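Local coordinates for protein N-acetylglucosaminidase (Paenibacillus barengoltzii, PDB 6INX) that probably hydrolyses beta-linked N-acetylglucosamine units in chitin-type or N-glycan chains, as a glycoside hydrolase of family 18, at residues 323-326 / 327-330; 182-185 / 186-189. All coordinates share one frame; numbering follows the deposited sequence.

Interaction 1 of 2, residues 323-326 / 327-330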
loop_
_atom_site.group_PDB
_atom_site.type_symbol
_atom_site.label_atom_id
_atom_site.label_comp_id
_atom_site.label_asym_id
_atom_site.label_seq_id
_atom_site.Cartn_x
_atom_site.Cartn_y
_atom_site.Cartn_z
ATOM N N PHE A 323 -2.336 20.064 12.590
ATOM C CA PHE A 323 -1.204 20.223 11.689
ATOM C C PHE A 323 0.124 19.896 12.359
ATOM O O PHE A 323 0.309 20.093 13.565
ATOM C CB PHE A 323 -1.160 21.619 11.048
ATOM C CG PHE A 323 -0.952 22.748 12.022
ATOM C CD1 PHE A 323 0.327 23.119 12.422
ATOM C CD2 PHE A 323 -2.034 23.475 12.498
ATOM C CE1 PHE A 323 0.517 24.180 13.308
ATOM C CE2 PHE A 323 -1.850 24.537 13.369
ATOM C CZ PHE A 323 -0.574 24.891 13.770
ATOM N N TRP A 324 1.044 19.387 11.548
ATOM C CA TRP A 324 2.448 19.216 11.907
ATOM C C TRP A 324 3.246 20.069 10.934
ATOM O O TRP A 324 3.134 19.865 9.720
ATOM C CB TRP A 324 2.886 17.754 11.741
ATOM C CG TRP A 324 4.342 17.595 12.081
ATOM C CD1 TRP A 324 5.416 17.813 11.260
ATOM C CD2 TRP A 324 4.880 17.276 13.365
ATOM N NE1 TRP A 324 6.583 17.615 11.952
ATOM C CE2 TRP A 324 6.282 17.290 13.249
ATOM C CE3 TRP A 324 4.308 16.970 14.599
ATOM C CZ2 TRP A 324 7.122 17.008 14.322
ATOM C CZ3 TRP A 324 5.137 16.688 15.659
ATOM C CH2 TRP A 324 6.533 16.715 15.516
ATOM N N GLU A 325 4.045 21.022 11.430
ATOM C CA GLU A 325 4.214 21.439 12.825
ATOM C C GLU A 325 4.407 22.969 12.783
ATOM O O GLU A 325 4.805 23.514 11.751
ATOM C CB GLU A 325 5.451 20.753 13.419
ATOM C CG GLU A 325 5.771 21.102 14.882
ATOM C CD GLU A 325 6.712 22.294 15.001
ATOM O OE1 GLU A 325 7.376 22.627 14.000
ATOM O OE2 GLU A 325 6.791 22.911 16.089
ATOM N N TYR A 326 4.144 23.647 13.908
ATOM C CA TYR A 326 4.095 25.112 13.957
ATOM C C TYR A 326 5.310 25.782 13.309
ATOM O O TYR A 326 5.163 26.735 12.529
ATOM C CB TYR A 326 3.952 25.541 15.416
ATOM C CG TYR A 326 4.172 27.011 15.694
ATOM C CD1 TYR A 326 3.125 27.914 15.637
ATOM C CD2 TYR A 326 5.427 27.483 16.045
ATOM C CE1 TYR A 326 3.332 29.264 15.911
ATOM C CE2 TYR A 326 5.643 28.815 16.315
ATOM C CZ TYR A 326 4.594 29.698 16.246
ATOM O OH TYR A 326 4.826 31.028 16.523
ATOM N N GLY A 327 6.512 25.320 13.633
ATOM C CA GLY A 327 7.739 25.935 13.156
ATOM C C GLY A 327 8.079 25.713 11.700
ATOM O O GLY A 327 9.039 26.303 11.195
ATOM N N CYS A 328 7.319 24.875 11.002
ATOM C CA CYS A 328 7.604 24.561 9.610
ATOM C C CYS A 328 7.130 25.631 8.642
ATOM O O CYS A 328 7.464 25.553 7.452
ATOM C CB CYS A 328 6.938 23.242 9.221
ATOM S SG CYS A 328 7.533 21.833 10.147
ATOM N N ASP A 329 6.343 26.601 9.101
ATOM C CA ASP A 329 5.832 27.661 8.231
ATOM C C ASP A 329 6.017 29.007 8.920
ATOM O O ASP A 329 5.117 29.475 9.623
ATOM C CB ASP A 329 4.382 27.447 7.859
ATOM C CG ASP A 329 3.836 28.607 7.040
ATOM O OD1 ASP A 329 4.661 29.271 6.382
ATOM O OD2 ASP A 329 2.616 28.865 7.072
ATOM N N ARG A 330 7.159 29.641 8.672
ATOM C CA ARG A 330 7.411 30.974 9.197
ATOM C C ARG A 330 6.724 32.073 8.392
ATOM O O ARG A 330 6.786 33.239 8.796
ATOM C CB ARG A 330 8.917 31.228 9.289
ATOM C CG ARG A 330 9.674 30.138 10.033
ATOM C CD ARG A 330 11.108 30.546 10.324
ATOM N NE ARG A 330 11.293 30.925 11.723
ATOM C CZ ARG A 330 12.139 31.861 12.142
ATOM N NH1 ARG A 330 12.889 32.524 11.270
ATOM N NH2 ARG A 330 12.232 32.138 13.436
HETATM O O HOH W 1 2.866 28.142 11.597
#
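Just beyond the last parallel strand of the TIM barrel, 320-324, the chain passes through a cis peptide between Trp324 and Glu325 and closes a tight 3-10 turn from Glu325 to Cys328. Cys328 N donates to Glu325 O over 3.0 Å in a fairly straight bond (162°), approaching from above the carbonyl plane. The Glu325 side chain then folds over the same turn: its CG lies anti to the backbone N (chi1 179°) and the chain bends at chi2, which brings OE1 to 2.9 Å from Gly327 N in a more bent bond, met from above the carboxylate plane. A side-chain carbon at Gly327 would press tightly on OE1. On the other side of the loop, one water donates to both Tyr326 O and Asp329 O. Cys328 SG sits 5.3 Å from the centre of the five-membered ring of Trp324, an oblique sulfur-aromatic contact, while Glu325 CB lies over one face of that indole, toward its rim. Because OE1 takes Gly327 N and OE2 takes Ser12 N and His15 ND1, both carboxylate oxygens are gripped, which probably fixes the rotation of the group.

Interaction 2 of 2, residues 182-185 / 186-189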
loop_
_atom_site.group_PDB
_atom_site.type_symbol
_atom_site.label_atom_id
_atom_site.label_comp_id
_atom_site.label_asym_id
_atom_site.label_seq_id
_atom_site.Cartn_x
_atom_site.Cartn_y
_atom_site.Cartn_z
ATOM N N LEU A 182 -6.233 11.833 12.928
ATOM C CA LEU A 182 -5.735 10.999 11.846
ATOM C C LEU A 182 -4.545 11.694 11.207
ATOM O O LEU A 182 -4.664 12.813 10.687
ATOM C CB LEU A 182 -6.819 10.726 10.802
ATOM C CG LEU A 182 -8.126 10.130 11.299
ATOM C CD1 LEU A 182 -9.039 9.863 10.103
ATOM C CD2 LEU A 182 -7.838 8.871 12.094
ATOM N N MET A 183 -3.396 11.030 11.234
ATOM C CA MET A 183 -2.185 11.600 10.653
ATOM C C MET A 183 -2.245 11.402 9.138
ATOM O O MET A 183 -1.570 10.545 8.558
ATOM C CB MET A 183 -0.949 10.960 11.269
ATOM C CG MET A 183 -0.679 11.463 12.694
ATOM S SD MET A 183 0.832 10.793 13.408
ATOM C CE MET A 183 0.316 9.094 13.566
ATOM N N THR A 184 -3.095 12.215 8.500
ATOM C CA THR A 184 -3.267 12.173 7.042
ATOM C C THR A 184 -2.163 12.982 6.348
ATOM O O THR A 184 -2.397 13.913 5.572
ATOM C CB THR A 184 -4.677 12.586 6.626
ATOM O OG1 THR A 184 -4.982 13.894 7.134
ATOM C CG2 THR A 184 -5.709 11.590 7.139
ATOM N N TYR A 185 -0.931 12.590 6.660
ATOM C CA TYR A 185 0.284 13.112 6.060
ATOM C C TYR A 185 1.323 12.005 6.158
ATOM O O TYR A 185 1.132 11.017 6.874
ATOM C CB TYR A 185 0.748 14.442 6.689
ATOM C CG TYR A 185 0.724 14.544 8.198
ATOM C CD1 TYR A 185 1.632 13.853 8.979
ATOM C CD2 TYR A 185 -0.205 15.358 8.841
ATOM C CE1 TYR A 185 1.620 13.964 10.364
ATOM C CE2 TYR A 185 -0.215 15.485 10.231
ATOM C CZ TYR A 185 0.693 14.775 10.977
ATOM O OH TYR A 185 0.701 14.878 12.354
ATOM N N ASP A 186 2.428 12.167 5.427
ATOM C CA ASP A 186 3.383 11.064 5.213
ATOM C C ASP A 186 2.674 9.811 4.699
ATOM O O ASP A 186 3.136 8.690 4.929
ATOM C CB ASP A 186 4.192 10.700 6.469
ATOM C CG ASP A 186 4.941 11.863 7.053
ATOM O OD1 ASP A 186 5.345 12.766 6.298
ATOM O OD2 ASP A 186 5.132 11.858 8.294
ATOM N N MET A 187 1.534 9.984 4.019
ATOM C CA MET A 187 0.770 8.816 3.579
ATOM C C MET A 187 1.478 8.078 2.461
ATOM O O MET A 187 1.236 6.877 2.264
ATOM C CB MET A 187 -0.643 9.213 3.146
ATOM C CG MET A 187 -1.529 9.610 4.338
ATOM S SD MET A 187 -3.257 9.924 3.944
ATOM C CE MET A 187 -3.103 11.476 3.046
ATOM N N ARG A 188 2.323 8.795 1.729
ATOM C CA ARG A 188 3.316 8.260 0.814
ATOM C C ARG A 188 4.615 8.944 1.194
ATOM O O ARG A 188 4.658 10.172 1.300
ATOM C CB ARG A 188 2.954 8.615 -0.626
ATOM C CG ARG A 188 1.627 8.002 -1.041
ATOM C CD ARG A 188 1.081 8.618 -2.334
ATOM N NE ARG A 188 -0.191 7.983 -2.658
ATOM C CZ ARG A 188 -1.348 8.213 -2.036
ATOM N NH1 ARG A 188 -1.418 9.085 -1.035
ATOM N NH2 ARG A 188 -2.438 7.540 -2.388
ATOM N N GLY A 189 5.654 8.158 1.438
ATOM C CA GLY A 189 6.877 8.725 1.966
ATOM C C GLY A 189 8.018 7.731 1.982
ATOM O O GLY A 189 8.376 7.182 0.939
#
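Tyr185 and Asp186 end the Met-x-Tyr-Asp motif of family 18 in the loop that leaves the sixth barrel strand, 179-183, and probably line the sugar site, as in relatives. They hold their flat groups nearly perpendicular, with ring and carboxylate planes 80° apart. Asp186 OD2 comes no nearer to the ring than 4.1 Å, at Tyr185 CD1, and no bond joins the two side chains. With CG set between the backbone N and the carbonyl carbon (chi1 45°), the tyrosine ring is swung back along the chain, and one face lies over Met183 CA. The backbone beneath it is bent by two successive inverse gamma turns, centred on Met183 and Thr184; Tyr185 N donates to Met183 O over 2.9 Å in the second of them, whereas the bond from Thr184 N to Leu182 O is weak. Met187 also turns back, toward Thr184. Its chain is extended as far as SD and then bends at chi3 (-71°), so that SD lies 3.8 Å from Thr184 CA and CE 3.6 Å from Thr184 O, while CG passes alongside Tyr185 N at 3.8 Å. With an alanine here, CG, the sulfur and the methyl are gone, which would probably open a gap against the Thr184 backbone, giving the turn more freedom to shift. The polar ends have partners outside the two segments: Thr184 OG1 bonds to Gly233 N, and Asp186 OD1 receives Tyr237 OH and a salt bridge from Arg239 NE. Tyr237 and Arg239 therefore probably set the rotation of the carboxylate, and the tyrosine ring only lies near it.

Interactions 1 and 2 lie at the C-terminal ends of two strands of one barrel, the eighth and the sixth, with strand 230-235 running parallel between them. Their centres are about 15 Å apart, yet they touch where Tyr185 OH packs 3.7 Å from Trp324 CB; the tyrosine also rests on Met322. In family 18 enzymes this end of the barrel holds the substrate cleft, and the aromatic residue closing the last strand commonly floors the sugar site, so Trp324 and Tyr185 probably help line it. Met183 of interaction 2 touches Glu111, the glutamate that ends the family's DxxDxDxE motif and, as in relatives, is the probable catalytic acid. Both turns thus present side chains toward one probable active-site region.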